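16S rRNA (adenine(1408)-N(1))-methyltransferase (Catenulispora acidiphila, PDB 4X1O) probably methylates N1 of adenine 1408 in 16S ribosomal RNA with S-adenosyl-L-methionine as methyl donor, a modification linked to aminoglycoside resistance. Local coordinates at residues G199-L213 with A228-P242. Numbering follows the deposited sequence.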
loop_
_atom_site.group_PDB
_atom_site.type_symbol
_atom_site.label_atom_id
_atom_site.label_comp_id
_atom_site.label_asym_id
_atom_site.label_seq_id
_atom_site.Cartn_x
_atom_site.Cartn_y
_atom_site.Cartn_z
ATOM N N GLY A 199 -1.013 -11.149 13.526
ATOM C CA GLY A 199 -2.012 -11.645 12.598
ATOM C C GLY A 199 -1.609 -11.714 11.134
ATOM O O GLY A 199 -2.467 -11.775 10.262
ATOM N N TRP A 200 -0.311 -11.713 10.865
ATOM C CA TRP A 200 0.199 -11.904 9.515
ATOM C C TRP A 200 1.112 -13.114 9.444
ATOM O O TRP A 200 2.259 -13.069 9.907
ATOM C CB TRP A 200 0.965 -10.678 9.028
ATOM C CG TRP A 200 0.110 -9.459 8.764
ATOM C CD1 TRP A 200 0.156 -8.268 9.428
ATOM C CD2 TRP A 200 -0.883 -9.321 7.750
ATOM N NE1 TRP A 200 -0.755 -7.391 8.891
ATOM C CE2 TRP A 200 -1.408 -8.011 7.858
ATOM C CE3 TRP A 200 -1.386 -10.173 6.760
ATOM C CZ2 TRP A 200 -2.399 -7.534 7.009
ATOM C CZ3 TRP A 200 -2.382 -9.697 5.908
ATOM C CH2 TRP A 200 -2.879 -8.382 6.046
ATOM N N GLN A 201 0.601 -14.193 8.870
ATOM C CA GLN A 201 1.386 -15.426 8.766
ATOM C C GLN A 201 2.235 -15.324 7.497
ATOM O O GLN A 201 1.711 -15.330 6.387
ATOM C CB GLN A 201 0.466 -16.644 8.738
ATOM C CG GLN A 201 1.188 -17.994 8.911
ATOM C CD GLN A 201 1.604 -18.228 10.352
ATOM O OE1 GLN A 201 0.781 -18.139 11.273
ATOM N NE2 GLN A 201 2.886 -18.519 10.563
ATOM N N VAL A 202 3.550 -15.206 7.663
ATOM C CA VAL A 202 4.430 -14.996 6.512
ATOM C C VAL A 202 4.481 -16.236 5.606
ATOM O O VAL A 202 4.624 -17.362 6.082
ATOM C CB VAL A 202 5.846 -14.610 6.989
ATOM C CG1 VAL A 202 6.831 -14.556 5.811
ATOM C CG2 VAL A 202 5.800 -13.237 7.686
ATOM N N ALA A 203 4.366 -16.027 4.299
ATOM C CA ALA A 203 4.365 -17.136 3.341
ATOM C C ALA A 203 5.636 -17.206 2.499
ATOM O O ALA A 203 6.069 -18.295 2.094
ATOM C CB ALA A 203 3.149 -17.033 2.427
ATOM N N ASP A 204 6.207 -16.050 2.198
ATOM C CA ASP A 204 7.356 -16.003 1.291
ATOM C C ASP A 204 8.111 -14.707 1.515
ATOM O O ASP A 204 7.510 -13.650 1.683
ATOM C CB ASP A 204 6.898 -16.109 -0.176
ATOM C CG ASP A 204 8.063 -16.324 -1.155
ATOM O OD1 ASP A 204 8.704 -15.331 -1.587
ATOM O OD2 ASP A 204 8.318 -17.490 -1.509
ATOM N N VAL A 205 9.434 -14.800 1.534
ATOM C CA VAL A 205 10.285 -13.622 1.590
ATOM C C VAL A 205 11.441 -13.846 0.637
ATOM O O VAL A 205 12.165 -14.841 0.756
ATOM C CB VAL A 205 10.882 -13.355 2.999
ATOM C CG1 VAL A 205 11.619 -12.041 2.996
ATOM C CG2 VAL A 205 9.798 -13.375 4.087
ATOM N N ARG A 206 11.615 -12.941 -0.319
ATOM C CA ARG A 206 12.711 -13.107 -1.269
ATOM C C ARG A 206 13.100 -11.783 -1.868
ATOM O O ARG A 206 12.309 -10.837 -1.895
ATOM C CB ARG A 206 12.338 -14.077 -2.402
ATOM C CG ARG A 206 11.304 -13.501 -3.380
ATOM C CD ARG A 206 10.993 -14.456 -4.518
ATOM N NE ARG A 206 10.288 -15.658 -4.066
ATOM C CZ ARG A 206 9.989 -16.676 -4.860
ATOM N NH1 ARG A 206 10.333 -16.628 -6.139
ATOM N NH2 ARG A 206 9.343 -17.741 -4.380
ATOM N N LEU A 207 14.332 -11.734 -2.369
ATOM C CA LEU A 207 14.754 -10.645 -3.225
ATOM C C LEU A 207 14.341 -10.947 -4.646
ATOM O O LEU A 207 14.423 -12.090 -5.104
ATOM C CB LEU A 207 16.271 -10.433 -3.159
ATOM C CG LEU A 207 16.810 -9.877 -1.848
ATOM C CD1 LEU A 207 18.320 -9.784 -1.918
ATOM C CD2 LEU A 207 16.209 -8.498 -1.585
ATOM N N VAL A 208 13.900 -9.915 -5.354
ATOM C CA VAL A 208 13.600 -10.074 -6.759
ATOM C C VAL A 208 14.388 -9.001 -7.513
ATOM O O VAL A 208 13.945 -7.852 -7.638
ATOM C CB VAL A 208 12.093 -9.972 -7.048
ATOM C CG1 VAL A 208 11.832 -10.219 -8.511
ATOM C CG2 VAL A 208 11.295 -10.961 -6.181
ATOM N N PRO A 209 15.591 -9.354 -7.973
ATOM C CA PRO A 209 16.425 -8.448 -8.762
ATOM C C PRO A 209 15.728 -8.058 -10.042
ATOM O O PRO A 209 14.902 -8.827 -10.552
ATOM C CB PRO A 209 17.678 -9.284 -9.054
ATOM C CG PRO A 209 17.733 -10.245 -7.873
ATOM C CD PRO A 209 16.295 -10.618 -7.675
ATOM N N HIS A 210 16.063 -6.869 -10.531
ATOM C CA HIS A 210 15.564 -6.355 -11.809
ATOM C C HIS A 210 14.039 -6.322 -11.909
ATOM O O HIS A 210 13.460 -6.613 -12.957
ATOM C CB HIS A 210 16.183 -7.160 -12.944
ATOM C CG HIS A 210 17.677 -7.071 -12.966
ATOM N ND1 HIS A 210 18.492 -8.151 -12.709
ATOM C CD2 HIS A 210 18.501 -6.009 -13.146
ATOM C CE1 HIS A 210 19.757 -7.769 -12.767
ATOM N NE2 HIS A 210 19.790 -6.473 -13.032
ATOM N N THR A 211 13.400 -5.920 -10.818
ATOM C CA THR A 211 11.959 -5.678 -10.803
ATOM C C THR A 211 11.688 -4.366 -11.532
ATOM O O THR A 211 12.343 -3.370 -11.262
ATOM C CB THR A 211 11.403 -5.593 -9.371
ATOM O OG1 THR A 211 11.521 -6.867 -8.725
ATOM C CG2 THR A 211 9.918 -5.182 -9.378
ATOM N N ASP A 212 10.742 -4.376 -12.466
ATOM C CA ASP A 212 10.345 -3.155 -13.166
ATOM C C ASP A 212 9.707 -2.185 -12.173
ATOM O O ASP A 212 8.709 -2.513 -11.537
ATOM C CB ASP A 212 9.379 -3.488 -14.307
ATOM C CG ASP A 212 8.845 -2.251 -15.013
ATOM O OD1 ASP A 212 9.502 -1.190 -14.965
ATOM O OD2 ASP A 212 7.762 -2.349 -15.630
ATOM N N LEU A 213 10.294 -0.999 -12.039
ATOM C CA LEU A 213 9.845 -0.021 -11.048
ATOM C C LEU A 213 8.396 0.414 -11.258
ATOM O O LEU A 213 7.690 0.705 -10.294
ATOM C CB LEU A 213 10.765 1.206 -11.064
ATOM C CG LEU A 213 12.056 1.005 -10.266
ATOM C CD1 LEU A 213 12.932 2.248 -10.301
ATOM C CD2 LEU A 213 11.726 0.622 -8.829
ATOM N N ALA A 228 13.462 1.426 -16.080
ATOM C CA ALA A 228 14.038 1.506 -14.737
ATOM C C ALA A 228 13.706 0.263 -13.913
ATOM O O ALA A 228 12.552 -0.156 -13.823
ATOM C CB ALA A 228 13.550 2.755 -14.018
ATOM N N THR A 229 14.727 -0.340 -13.317
ATOM C CA THR A 229 14.491 -1.495 -12.472
ATOM C C THR A 229 15.198 -1.328 -11.144
ATOM O O THR A 229 16.094 -0.494 -11.007
ATOM C CB THR A 229 14.977 -2.820 -13.113
ATOM O OG1 THR A 229 16.410 -2.841 -13.153
ATOM C CG2 THR A 229 14.420 -3.007 -14.506
ATOM N N GLU A 230 14.815 -2.164 -10.189
ATOM C CA GLU A 230 15.463 -2.187 -8.896
ATOM C C GLU A 230 15.315 -3.565 -8.281
ATOM O O GLU A 230 14.408 -4.319 -8.629
ATOM C CB GLU A 230 14.864 -1.127 -7.970
ATOM C CG GLU A 230 15.624 -0.952 -6.664
ATOM C CD GLU A 230 15.088 0.175 -5.818
ATOM O OE1 GLU A 230 14.291 0.987 -6.329
ATOM O OE2 GLU A 230 15.472 0.248 -4.640
ATOM N N THR A 231 16.231 -3.908 -7.384
ATOM C CA THR A 231 16.053 -5.104 -6.593
ATOM C C THR A 231 15.045 -4.814 -5.501
ATOM O O THR A 231 15.176 -3.832 -4.769
ATOM C CB THR A 231 17.365 -5.564 -5.965
ATOM O OG1 THR A 231 18.312 -5.839 -7.006
ATOM C CG2 THR A 231 17.135 -6.819 -5.154
ATOM N N VAL A 232 14.039 -5.665 -5.395
ATOM C CA VAL A 232 12.983 -5.471 -4.425
ATOM C C VAL A 232 12.982 -6.585 -3.405
ATOM O O VAL A 232 13.070 -7.750 -3.773
ATOM C CB VAL A 232 11.613 -5.391 -5.131
ATOM C CG1 VAL A 232 10.455 -5.454 -4.125
ATOM C CG2 VAL A 232 11.554 -4.128 -5.963
ATOM N N LEU A 233 12.887 -6.222 -2.130
ATOM C CA LEU A 233 12.620 -7.202 -1.085
ATOM C C LEU A 233 11.117 -7.390 -1.031
ATOM O O LEU A 233 10.370 -6.439 -0.808
ATOM C CB LEU A 233 13.162 -6.744 0.263
ATOM C CG LEU A 233 12.851 -7.629 1.467
ATOM C CD1 LEU A 233 13.511 -8.986 1.330
ATOM C CD2 LEU A 233 13.290 -6.937 2.753
ATOM N N HIS A 234 10.679 -8.615 -1.280
ATOM C CA HIS A 234 9.263 -8.891 -1.359
ATOM C C HIS A 234 8.851 -9.819 -0.244
ATOM O O HIS A 234 9.441 -10.884 -0.074
ATOM C CB HIS A 234 8.915 -9.507 -2.716
ATOM C CG HIS A 234 7.448 -9.560 -2.989
ATOM N ND1 HIS A 234 6.679 -10.670 -2.709
ATOM C CD2 HIS A 234 6.602 -8.634 -3.498
ATOM C CE1 HIS A 234 5.425 -10.427 -3.042
ATOM N NE2 HIS A 234 5.349 -9.199 -3.523
ATOM N N LEU A 235 7.847 -9.411 0.519
ATOM C CA LEU A 235 7.316 -10.237 1.586
ATOM C C LEU A 235 5.853 -10.480 1.323
ATOM O O LEU A 235 5.124 -9.544 1.014
ATOM C CB LEU A 235 7.492 -9.565 2.945
ATOM C CG LEU A 235 7.067 -10.346 4.194
ATOM C CD1 LEU A 235 7.963 -9.954 5.354
ATOM C CD2 LEU A 235 5.597 -10.112 4.558
ATOM N N ARG A 236 5.430 -11.730 1.446
ATOM C CA ARG A 236 4.014 -12.051 1.360
ATOM C C ARG A 236 3.573 -12.715 2.648
ATOM O O ARG A 236 4.286 -13.564 3.196
ATOM C CB ARG A 236 3.736 -12.964 0.161
ATOM C CG ARG A 236 2.243 -13.237 -0.058
ATOM C CD ARG A 236 1.971 -14.075 -1.313
ATOM N NE ARG A 236 2.299 -15.486 -1.131
ATOM C CZ ARG A 236 3.336 -16.093 -1.700
ATOM N NH1 ARG A 236 4.148 -15.409 -2.495
ATOM N NH2 ARG A 236 3.562 -17.382 -1.478
ATOM N N ALA A 237 2.404 -12.320 3.130
ATOM C CA ALA A 237 1.811 -12.890 4.331
ATOM C C ALA A 237 0.315 -13.057 4.123
ATOM O O ALA A 237 -0.252 -12.564 3.140
ATOM C CB ALA A 237 2.081 -12.004 5.543
ATOM N N VAL A 238 -0.314 -13.783 5.033
ATOM C CA VAL A 238 -1.747 -14.004 4.970
ATOM C C VAL A 238 -2.377 -13.584 6.295
ATOM O O VAL A 238 -1.855 -13.879 7.373
ATOM C CB VAL A 238 -2.064 -15.477 4.670
ATOM C CG1 VAL A 238 -3.547 -15.756 4.860
ATOM C CG2 VAL A 238 -1.594 -15.824 3.254
ATOM N N ALA A 239 -3.501 -12.881 6.220
ATOM C CA ALA A 239 -4.211 -12.439 7.416
ATOM C C ALA A 239 -4.799 -13.609 8.208
ATOM O O ALA A 239 -5.599 -14.389 7.682
ATOM C CB ALA A 239 -5.336 -11.443 7.034
ATOM N N VAL A 240 -4.362 -13.723 9.463
ATOM C CA VAL A 240 -4.797 -14.765 10.381
ATOM C C VAL A 240 -5.150 -14.120 11.725
ATOM O O VAL A 240 -4.965 -12.918 11.927
ATOM C CB VAL A 240 -3.687 -15.872 10.572
ATOM C CG1 VAL A 240 -3.441 -16.643 9.258
ATOM C CG2 VAL A 240 -2.390 -15.262 11.075
ATOM N N ASP A 241 -5.659 -14.907 12.663
ATOM C CA ASP A 241 -5.935 -14.373 13.991
ATOM C C ASP A 241 -4.643 -13.908 14.657
ATOM O O ASP A 241 -3.640 -14.618 14.647
ATOM C CB ASP A 241 -6.592 -15.426 14.887
ATOM C CG ASP A 241 -8.067 -15.628 14.599
ATOM O OD1 ASP A 241 -8.654 -14.870 13.805
ATOM O OD2 ASP A 241 -8.648 -16.556 15.200
ATOM N N PRO A 242 -4.654 -12.710 15.242
ATOM C CA PRO A 242 -3.483 -12.336 16.039
ATOM C C PRO A 242 -3.368 -13.224 17.270
ATOM O O PRO A 242 -4.344 -13.896 17.620
ATOM C CB PRO A 242 -3.780 -10.884 16.452
ATOM C CG PRO A 242 -4.786 -10.406 15.464
ATOM C CD PRO A 242 -5.620 -11.610 15.123
HETATM O O HOH W 1 7.833 -12.994 -1.652
HETATM O O HOH W 2 6.261 -19.218 -2.040
HETATM O O HOH W 3 18.247 -5.273 -9.628
#
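Residues 200-208 and 229-239 pair as antiparallel strands, their axes 4.3 Å apart at closest, from Trp-200 opposite Ala-239 to Val-208 opposite Val-232. Two beta bulges shift the register. In the first, a classic bulge, Ala-203 N and Asp-204 N both donate to Arg-236 O, at 2.7 and 3.3 Å, from the same face of its plane. In the second, the chain turns a corner at Pro-209 and His-210 and pairs again at Thr-211 with Glu-230. Here Val-208 O takes two donors from opposite faces of its plane, Val-232 N and Thr-211 OG1.

On one face of the sheet the side chains are largely apolar. CZ3 of the Trp-200 ring lies 3.6 Å from Ala-239 CB. Val-205 straddles two leucines: CG1 meets Leu-233 CD1 at 4.0 Å and CG2 meets Leu-235 CG. Helix 191-197 packs here through Leu-195, which touches Trp-200, Val-202 and Leu-235.

The other face is mixed, with a polar cluster round Asp-204, Arg-206, His-234 and Arg-236. With CG anti to the backbone N (chi1 -169°), the Asp-204 carboxylate is placed where Arg-206, two residues on, holds it side-on, Arg-206 NE 3.0 Å from Asp-204 OD1 and NH2 bonded to OD2. The Arg-236 guanidinium lays one face over Asp-204 CB, its NH1 3.7 Å away. One water donates to both Asp-204 OD1 and His-234 O and also bonds His-234 ND1.

The pair forms the antiparallel edge of the seven-stranded methyltransferase sheet, order 3-2-1-4-5-7-6, with 200-212 outermost. Leu-213 N bonds Ala-228 O, closing the base of the loop that carries the S-adenosyl-L-homocysteine-binding Ser-217 and Ser-218. The two nearby arginines probably stabilise the charged form of Asp-204.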